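Local structure of sensor histidine kinase (Rhodopseudomonas palustris, 3VA9) at residues P75-I78 with A79-D82; E104-R107 with E108-I112; L129-L132 with T133-E136. The protein probably phosphorylates a protein histidine with ATP in a two-component system, and the chain described here is its four-helix-bundle sensor domain. All coordinates share one frame; numbering follows the deposited sequence.

Contact 1: residues P75-I78 with A79-D82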
ATOM      1  N   PRO A  75       4.721 -14.764  15.536  1.00 94.03           N
ATOM      2  CA  PRO A  75       3.322 -15.023  15.171  1.00 86.78           C
ATOM      3  C   PRO A  75       2.410 -13.799  15.275  1.00 77.82           C
ATOM      4  O   PRO A  75       1.524 -13.642  14.440  1.00 76.71           O
ATOM      5  CB  PRO A  75       2.893 -16.094  16.177  1.00 89.43           C
ATOM      6  CG  PRO A  75       4.156 -16.807  16.515  1.00 91.03           C
ATOM      7  CD  PRO A  75       5.228 -15.751  16.506  1.00 95.07           C
ATOM      8  N   GLU A  76       2.616 -12.955  16.281  1.00 75.98           N
ATOM      9  CA  GLU A  76       1.793 -11.760  16.446  1.00 78.02           C
ATOM     10  C   GLU A  76       2.061 -10.747  15.338  1.00 69.79           C
ATOM     11  O   GLU A  76       1.149 -10.053  14.887  1.00 65.14           O
ATOM     12  CB  GLU A  76       2.026 -11.110  17.812  1.00 88.39           C
ATOM     13  CG  GLU A  76       1.666 -11.998  18.991  1.00 99.63           C
ATOM     14  CD  GLU A  76       2.644 -13.145  19.176  1.00108.74           C
ATOM     15  OE1 GLU A  76       3.859 -12.937  18.964  1.00107.59           O
ATOM     16  OE2 GLU A  76       2.194 -14.254  19.535  1.00113.83           O
ATOM     17  N   GLN A  77       3.316 -10.667  14.909  1.00 65.18           N
ATOM     18  CA  GLN A  77       3.694  -9.794  13.804  1.00 63.24           C
ATOM     19  C   GLN A  77       3.252 -10.357  12.455  1.00 57.15           C
ATOM     20  O   GLN A  77       2.775  -9.619  11.597  1.00 57.95           O
ATOM     21  CB  GLN A  77       5.202  -9.537  13.805  1.00 61.92           C
ATOM     22  CG  GLN A  77       5.663  -8.584  14.890  1.00 65.19           C
ATOM     23  CD  GLN A  77       5.083  -7.195  14.732  1.00 63.05           C
ATOM     24  OE1 GLN A  77       3.867  -7.009  14.752  1.00 63.51           O
ATOM     25  NE2 GLN A  77       5.954  -6.208  14.575  1.00 64.67           N
ATOM     26  N   ILE A  78       3.426 -11.663  12.274  1.00 60.65           N
ATOM     27  CA  ILE A  78       2.980 -12.338  11.062  1.00 65.46           C
ATOM     28  C   ILE A  78       1.488 -12.108  10.853  1.00 60.04           C
ATOM     29  O   ILE A  78       1.042 -11.873   9.729  1.00 54.94           O
ATOM     30  CB  ILE A  78       3.279 -13.858  11.108  1.00 75.16           C
ATOM     31  CG1 ILE A  78       4.782 -14.111  10.962  1.00 80.58           C
ATOM     32  CG2 ILE A  78       2.519 -14.599  10.010  1.00 68.76           C
ATOM     33  CD1 ILE A  78       5.364 -13.638   9.640  1.00 78.36           C
ATOM     34  N   ALA A  79       0.723 -12.170  11.941  1.00 55.92           N
ATOM     35  CA  ALA A  79      -0.714 -11.922  11.879  1.00 46.88           C
ATOM     36  C   ALA A  79      -0.992 -10.476  11.471  1.00 44.39           C
ATOM     37  O   ALA A  79      -1.856 -10.213  10.638  1.00 44.79           O
ATOM     38  CB  ALA A  79      -1.372 -12.237  13.211  1.00 43.59           C
ATOM     39  N   HIS A  80      -0.250  -9.541  12.055  1.00 41.87           N
ATOM     40  CA  HIS A  80      -0.402  -8.125  11.718  1.00 46.29           C
ATOM     41  C   HIS A  80      -0.020  -7.839  10.269  1.00 43.15           C
ATOM     42  O   HIS A  80      -0.618  -6.983   9.623  1.00 49.22           O
ATOM     43  CB  HIS A  80       0.416  -7.230  12.659  1.00 48.53           C
ATOM     44  CG  HIS A  80      -0.112  -7.181  14.060  1.00 67.05           C
ATOM     45  ND1 HIS A  80      -1.447  -6.992  14.350  1.00 70.64           N
ATOM     46  CD2 HIS A  80       0.522  -7.276  15.255  1.00 71.23           C
ATOM     47  CE1 HIS A  80      -1.615  -6.988  15.660  1.00 73.04           C
ATOM     48  NE2 HIS A  80      -0.439  -7.157  16.232  1.00 75.56           N
ATOM     49  N   ILE A  81       0.982  -8.548   9.762  1.00 41.49           N
ATOM     50  CA  ILE A  81       1.374  -8.377   8.376  1.00 42.92           C
ATOM     51  C   ILE A  81       0.318  -8.997   7.452  1.00 40.92           C
ATOM     52  O   ILE A  81      -0.036  -8.417   6.421  1.00 35.77           O
ATOM     53  CB  ILE A  81       2.787  -8.931   8.094  1.00 53.34           C
ATOM     54  CG1 ILE A  81       3.424  -8.177   6.926  1.00 70.21           C
ATOM     55  CG2 ILE A  81       2.751 -10.409   7.802  1.00 53.05           C
ATOM     56  CD1 ILE A  81       4.702  -8.802   6.437  1.00 81.85           C
ATOM     57  N   ASP A  82      -0.209 -10.157   7.842  1.00 34.76           N
ATOM     58  CA  ASP A  82      -1.314 -10.760   7.108  1.00 40.78           C
ATOM     59  C   ASP A  82      -2.436  -9.750   6.958  1.00 36.84           C
ATOM     60  O   ASP A  82      -2.978  -9.562   5.869  1.00 40.46           O
ATOM     61  CB  ASP A  82      -1.841 -11.997   7.829  1.00 43.20           C
ATOM     62  CG  ASP A  82      -0.953 -13.197   7.642  1.00 50.07           C
ATOM     63  OD1 ASP A  82      -0.135 -13.178   6.700  1.00 50.39           O
ATOM     64  OD2 ASP A  82      -1.080 -14.159   8.434  1.00 51.08           O
TER
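Ile-81 N donates to Gln-77 O over 2.8 Å, with an angle of 151° at the hydrogen. Two more i to i+4 bonds run beside it, from Asp-82 N to Ile-78 O and from Ala-79 N to Pro-75 O, the latter at 3.0 Å, and they set the side chains one turn apart on the same flank of the helix. Just ahead of Pro-75, Asn-74 OD1 receives weak bonds from the amides of Glu-76 and Gln-77.

Gln-77 and His-80 show how such spacing is used. With CG beside the backbone N and a bend at chi2 (-63°), the Gln-77 chain doubles back and sets its OE1 at the edge of the imidazole, near the ring plane, 3.4 Å from His-80 CD2. Amide and ring stand almost at right angles, 82° apart. This oxygen is buried and has no hydrogen-bond partner in the model, whereas NE2 of the same amide is bonded to Glu-136. The imidazole also packs on Val-131, while Leu-132 touches His-80 at CB, and ND1 makes a weak bond to Glu-83; an alanine here would probably open a gap against Val-131 and leave Gln-77 OE1 without the ring edge beside it. On another flank, Ile-78 CG2 approaches Asp-82 OD2 to 4.0 Å, and the carboxylate finds its charge partner in Arg-68 of helix 47-70, on which Ile-78 and Ile-81 also pack. These are the first turns of helix 75-101, which starts at a proline and packs on helices 47-70 and 121-142 of a four-helix bundle.

Contact 2: residues E104-R107 with E108-I112; sequences ERMR and EALDI
Arg-105 and Glu-108 meet in a local, largely surface contact at the start of helix 106-116, a short helix of the four-helix-bundle sensor domain that follows helix 75-101 in the chain. Arg-105 holds the N-cap position, and its carbonyl begins the helical pattern: Ala-109 N donates to Arg-105 O over 2.8 Å, with an angle of 167° at the hydrogen. The bonds from Leu-110 N to Met-106 O and from Asp-111 N to Arg-107 O extend the series. Ala-109 is buried and faces Leu-101, and Ile-112 continues that inner side against Val-98 and Leu-101 of helix 75-101.

The charged groups are arranged less simply than their sequence suggests. Arg-105 turns at chi3 (-70°), and its NE bonds to Leu-101 O, the preceding helix thus taking the strongest polar interaction of this side chain. Its NH2 makes a long salt bridge to Glu-104 OE2 at 3.5 Å. Glu-108, extended beyond CG, meets the arginine along its aliphatic part rather than its head: Glu-108 OE2 rests 3.6 Å from Arg-105 CG, but 5.0 Å from Arg-105 NE, and the carboxylate and guanidinium planes are 79° apart. Attraction between these opposite charges is probably modest, and at the surface it would be weakened further by solvent.

On a different flank Met-106 and Leu-110 make an apolar pair, with Met-106 CG 4.1 Å from Leu-110 CD1. Arg-107 lays one face of its guanidinium over the stem of Glu-108, its NH1 standing 4.3 Å from Glu-108 CG.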
ATOM      1  N   GLU A 104      -9.029   8.188 -20.495  1.00 45.89           N
ATOM      2  CA  GLU A 104      -9.910   8.109 -21.661  1.00 44.51           C
ATOM      3  C   GLU A 104     -11.358   7.857 -21.241  1.00 44.71           C
ATOM      4  O   GLU A 104     -12.279   8.013 -22.042  1.00 46.29           O
ATOM      5  CB  GLU A 104      -9.442   7.028 -22.645  1.00 42.03           C
ATOM      6  CG  GLU A 104      -9.713   5.581 -22.195  1.00 51.41           C
ATOM      7  CD  GLU A 104      -8.670   5.030 -21.218  1.00 52.49           C
ATOM      8  OE1 GLU A 104      -7.852   5.813 -20.693  1.00 48.97           O
ATOM      9  OE2 GLU A 104      -8.669   3.802 -20.978  1.00 55.27           O
ATOM     10  N   ARG A 105     -11.547   7.466 -19.983  1.00 41.18           N
ATOM     11  CA  ARG A 105     -12.879   7.296 -19.403  1.00 39.52           C
ATOM     12  C   ARG A 105     -12.963   8.042 -18.073  1.00 41.30           C
ATOM     13  O   ARG A 105     -13.289   7.466 -17.025  1.00 40.41           O
ATOM     14  CB  ARG A 105     -13.217   5.813 -19.229  1.00 36.63           C
ATOM     15  CG  ARG A 105     -13.545   5.114 -20.554  1.00 42.84           C
ATOM     16  CD  ARG A 105     -13.637   3.599 -20.407  1.00 51.38           C
ATOM     17  NE  ARG A 105     -12.333   2.987 -20.154  1.00 56.85           N
ATOM     18  CZ  ARG A 105     -12.052   1.706 -20.378  1.00 56.43           C
ATOM     19  NH1 ARG A 105     -12.985   0.893 -20.864  1.00 52.57           N
ATOM     20  NH2 ARG A 105     -10.839   1.236 -20.120  1.00 47.33           N
ATOM     21  N   MET A 106     -12.666   9.336 -18.144  1.00 37.54           N
ATOM     22  CA  MET A 106     -12.576  10.203 -16.974  1.00 38.70           C
ATOM     23  C   MET A 106     -13.751  10.079 -15.995  1.00 42.78           C
ATOM     24  O   MET A 106     -13.546   9.859 -14.803  1.00 45.64           O
ATOM     25  CB  MET A 106     -12.409  11.665 -17.416  1.00 32.90           C
ATOM     26  CG  MET A 106     -12.108  12.620 -16.268  1.00 43.84           C
ATOM     27  SD  MET A 106     -10.552  12.208 -15.453  1.00 64.04           S
ATOM     28  CE  MET A 106      -9.404  12.502 -16.802  1.00 64.92           C
ATOM     29  N   ARG A 107     -14.975  10.235 -16.494  1.00 43.03           N
ATOM     30  CA  ARG A 107     -16.155  10.251 -15.630  1.00 45.15           C
ATOM     31  C   ARG A 107     -16.334   8.917 -14.905  1.00 49.09           C
ATOM     32  O   ARG A 107     -16.672   8.881 -13.720  1.00 53.33           O
ATOM     33  CB  ARG A 107     -17.419  10.604 -16.431  1.00 51.25           C
ATOM     34  CG  ARG A 107     -18.725  10.459 -15.643  1.00 56.96           C
ATOM     35  CD  ARG A 107     -19.971  10.646 -16.518  1.00 71.04           C
ATOM     36  NE  ARG A 107     -19.951   9.817 -17.726  1.00 88.44           N
ATOM     37  CZ  ARG A 107     -20.310   8.535 -17.774  1.00 95.86           C
ATOM     38  NH1 ARG A 107     -20.720   7.907 -16.679  1.00 95.96           N
ATOM     39  NH2 ARG A 107     -20.255   7.874 -18.923  1.00 97.66           N
ATOM     40  N   GLU A 108     -16.113   7.823 -15.621  1.00 43.25           N
ATOM     41  CA  GLU A 108     -16.181   6.503 -15.012  1.00 40.40           C
ATOM     42  C   GLU A 108     -15.081   6.324 -13.978  1.00 40.83           C
ATOM     43  O   GLU A 108     -15.332   5.836 -12.879  1.00 36.36           O
ATOM     44  CB  GLU A 108     -16.059   5.417 -16.074  1.00 38.54           C
ATOM     45  CG  GLU A 108     -17.240   5.339 -17.008  1.00 36.89           C
ATOM     46  CD  GLU A 108     -17.019   4.327 -18.104  1.00 43.47           C
ATOM     47  OE1 GLU A 108     -16.955   3.120 -17.792  1.00 50.65           O
ATOM     48  OE2 GLU A 108     -16.900   4.736 -19.274  1.00 49.56           O
ATOM     49  N   ALA A 109     -13.861   6.711 -14.349  1.00 36.86           N
ATOM     50  CA  ALA A 109     -12.707   6.583 -13.470  1.00 36.17           C
ATOM     51  C   ALA A 109     -12.897   7.374 -12.177  1.00 39.94           C
ATOM     52  O   ALA A 109     -12.499   6.921 -11.103  1.00 35.91           O
ATOM     53  CB  ALA A 109     -11.449   7.029 -14.181  1.00 31.22           C
ATOM     54  N   LEU A 110     -13.509   8.549 -12.294  1.00 30.72           N
ATOM     55  CA  LEU A 110     -13.735   9.431 -11.157  1.00 34.71           C
ATOM     56  C   LEU A 110     -14.837   8.899 -10.255  1.00 40.20           C
ATOM     57  O   LEU A 110     -14.745   8.990  -9.023  1.00 34.56           O
ATOM     58  CB  LEU A 110     -14.109  10.841 -11.632  1.00 41.31           C
ATOM     59  CG  LEU A 110     -13.001  11.801 -12.070  1.00 53.38           C
ATOM     60  CD1 LEU A 110     -13.602  13.125 -12.532  1.00 56.46           C
ATOM     61  CD2 LEU A 110     -12.016  12.037 -10.937  1.00 51.51           C
ATOM     62  N   ASP A 111     -15.888   8.373 -10.881  1.00 33.76           N
ATOM     63  CA  ASP A 111     -17.008   7.781 -10.155  1.00 39.45           C
ATOM     64  C   ASP A 111     -16.475   6.664  -9.266  1.00 35.53           C
ATOM     65  O   ASP A 111     -16.826   6.567  -8.097  1.00 39.49           O
ATOM     66  CB  ASP A 111     -18.062   7.246 -11.140  1.00 44.18           C
ATOM     67  CG  ASP A 111     -19.082   6.321 -10.479  1.00 57.46           C
ATOM     68  OD1 ASP A 111     -19.498   6.605  -9.338  1.00 65.28           O
ATOM     69  OD2 ASP A 111     -19.480   5.312 -11.110  1.00 61.29           O
ATOM     70  N   ILE A 112     -15.603   5.838  -9.832  1.00 36.92           N
ATOM     71  CA  ILE A 112     -15.030   4.709  -9.117  1.00 30.62           C
ATOM     72  C   ILE A 112     -14.042   5.145  -8.042  1.00 34.99           C
ATOM     73  O   ILE A 112     -14.082   4.634  -6.930  1.00 36.08           O
ATOM     74  CB  ILE A 112     -14.370   3.717 -10.089  1.00 34.70           C
ATOM     75  CG1 ILE A 112     -15.450   3.071 -10.959  1.00 37.55           C
ATOM     76  CG2 ILE A 112     -13.551   2.674  -9.334  1.00 31.03           C
ATOM     77  CD1 ILE A 112     -16.673   2.598 -10.168  1.00 36.38           C
TER

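Contact 3: residues L129-L132 with T133-E136; sequences LSVL and TRAE
Two torsions bring Thr-133 and Arg-134 back onto the preceding turn. In Thr-133 the hydroxyl sits beside the backbone N and opposite the carbonyl carbon (chi1 -62°), which swings OG1 toward Leu-129 O; in Arg-134 a sharp bend at chi3 (-88°) folds the guanidinium over the backbone instead of letting it extend outward.

Leu-129 O thus accepts two bonds from one residue, Thr-133 N at 2.9 Å and Thr-133 OG1 at 3.0 Å. The hydroxyl donates from above the carbonyl plane, 40° out of it, whereas the amide lies closer to that plane. The Arg-134 head is laid flat on the helix: Ser-130 O lies under the centre of one face, 3.8 Å from the plane, and Arg-134 NH2 reaches to 3.6 Å from Val-131 CG2 and 3.7 Å from Ser-130 CB. Ser-130 OG itself is bonded to Glu-126 O, one turn earlier.

Thr-133 packs on Ile-24 of helix 18-44, and Leu-132 and Ala-135 face helix 75-101. Returning its hydroxyl to its own helix lets Thr-133 meet that neighbour with its polar group already satisfied, while the arginine's charge probably interacts favourably with the carbonyl beneath it.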
ATOM      1  N   LEU A 129      -0.151  -0.042   9.580  1.00 44.59           N
ATOM      2  CA  LEU A 129       1.294   0.158   9.614  1.00 46.92           C
ATOM      3  C   LEU A 129       1.781   0.634  10.992  1.00 55.66           C
ATOM      4  O   LEU A 129       2.855   0.239  11.442  1.00 54.12           O
ATOM      5  CB  LEU A 129       1.740   1.103   8.492  1.00 43.46           C
ATOM      6  CG  LEU A 129       1.711   0.485   7.087  1.00 33.98           C
ATOM      7  CD1 LEU A 129       1.880   1.544   6.032  1.00 35.46           C
ATOM      8  CD2 LEU A 129       2.783  -0.590   6.943  1.00 33.78           C
ATOM      9  N   SER A 130       0.983   1.458  11.667  1.00 60.50           N
ATOM     10  CA  SER A 130       1.330   1.920  13.009  1.00 66.61           C
ATOM     11  C   SER A 130       1.391   0.764  14.000  1.00 66.54           C
ATOM     12  O   SER A 130       2.315   0.683  14.809  1.00 65.50           O
ATOM     13  CB  SER A 130       0.340   2.976  13.505  1.00 69.37           C
ATOM     14  OG  SER A 130       0.461   4.176  12.762  1.00 73.23           O
ATOM     15  N   VAL A 131       0.401  -0.122  13.939  1.00 67.24           N
ATOM     16  CA  VAL A 131       0.372  -1.291  14.811  1.00 70.25           C
ATOM     17  C   VAL A 131       1.671  -2.086  14.696  1.00 69.97           C
ATOM     18  O   VAL A 131       2.250  -2.494  15.704  1.00 74.04           O
ATOM     19  CB  VAL A 131      -0.821  -2.212  14.492  1.00 71.96           C
ATOM     20  CG1 VAL A 131      -0.636  -3.563  15.155  1.00 74.62           C
ATOM     21  CG2 VAL A 131      -2.124  -1.566  14.934  1.00 73.28           C
ATOM     22  N   LEU A 132       2.121  -2.299  13.461  1.00 56.48           N
ATOM     23  CA  LEU A 132       3.388  -2.979  13.217  1.00 53.50           C
ATOM     24  C   LEU A 132       4.582  -2.195  13.778  1.00 58.04           C
ATOM     25  O   LEU A 132       5.464  -2.766  14.429  1.00 55.00           O
ATOM     26  CB  LEU A 132       3.579  -3.229  11.721  1.00 52.84           C
ATOM     27  CG  LEU A 132       2.828  -4.423  11.129  1.00 50.51           C
ATOM     28  CD1 LEU A 132       2.824  -4.370   9.610  1.00 49.78           C
ATOM     29  CD2 LEU A 132       3.427  -5.737  11.624  1.00 44.84           C
ATOM     30  N   THR A 133       4.598  -0.887  13.518  1.00 58.30           N
ATOM     31  CA  THR A 133       5.674  -0.009  13.972  1.00 57.87           C
ATOM     32  C   THR A 133       5.768   0.036  15.497  1.00 68.12           C
ATOM     33  O   THR A 133       6.838  -0.190  16.070  1.00 67.63           O
ATOM     34  CB  THR A 133       5.496   1.422  13.436  1.00 57.11           C
ATOM     35  OG1 THR A 133       5.559   1.410  12.005  1.00 59.48           O
ATOM     36  CG2 THR A 133       6.590   2.331  13.971  1.00 53.90           C
ATOM     37  N   ARG A 134       4.649   0.334  16.149  1.00 71.62           N
ATOM     38  CA  ARG A 134       4.594   0.339  17.606  1.00 76.55           C
ATOM     39  C   ARG A 134       5.019  -1.005  18.191  1.00 75.64           C
ATOM     40  O   ARG A 134       5.751  -1.054  19.176  1.00 80.63           O
ATOM     41  CB  ARG A 134       3.200   0.737  18.104  1.00 82.98           C
ATOM     42  CG  ARG A 134       2.938   2.238  18.048  1.00 93.90           C
ATOM     43  CD  ARG A 134       1.582   2.611  18.635  1.00103.52           C
ATOM     44  NE  ARG A 134       0.513   2.558  17.641  1.00107.58           N
ATOM     45  CZ  ARG A 134      -0.335   1.543  17.506  1.00109.83           C
ATOM     46  NH1 ARG A 134      -0.246   0.491  18.309  1.00109.78           N
ATOM     47  NH2 ARG A 134      -1.276   1.581  16.570  1.00110.45           N
ATOM     48  N   ALA A 135       4.568  -2.093  17.572  1.00 73.15           N
ATOM     49  CA  ALA A 135       4.913  -3.434  18.034  1.00 69.11           C
ATOM     50  C   ALA A 135       6.417  -3.699  17.961  1.00 74.35           C
ATOM     51  O   ALA A 135       6.986  -4.296  18.871  1.00 82.85           O
ATOM     52  CB  ALA A 135       4.146  -4.487  17.249  1.00 65.73           C
ATOM     53  N   GLU A 136       7.058  -3.259  16.883  1.00 71.95           N
ATOM     54  CA  GLU A 136       8.501  -3.429  16.740  1.00 70.35           C
ATOM     55  C   GLU A 136       9.256  -2.538  17.719  1.00 78.28           C
ATOM     56  O   GLU A 136      10.296  -2.930  18.252  1.00 84.08           O
ATOM     57  CB  GLU A 136       8.949  -3.131  15.309  1.00 71.44           C
ATOM     58  CG  GLU A 136       8.694  -4.260  14.329  1.00 72.64           C
ATOM     59  CD  GLU A 136       9.586  -5.458  14.574  1.00 75.50           C
ATOM     60  OE1 GLU A 136      10.772  -5.259  14.905  1.00 79.73           O
ATOM     61  OE2 GLU A 136       9.102  -6.602  14.431  1.00 75.85           O
TER

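In the fold
All three contacts show one rule, side chains a turn apart on a single helix, in different surroundings. Contacts 1 and 3 are partly buried, lie on the same side of the chain's centre with centres 11 Å apart, and touch: Gln-77 NE2 reaches Glu-136 OE2 at 3.2 Å, a probable hydrogen bond joining helices 75-101 and 121-142. Contact 2, on the opposite side and about 36 Å from contact 1 between centres, is mostly surface and meets neither. There charged heads meet aliphatic stems, with no salt bridge between the segments. In contacts 1 and 3 polar groups such as Thr-133 OG1 and Asp-82 bond to their own backbone or a neighbouring helix, though Gln-77 OE1 lacks a partner.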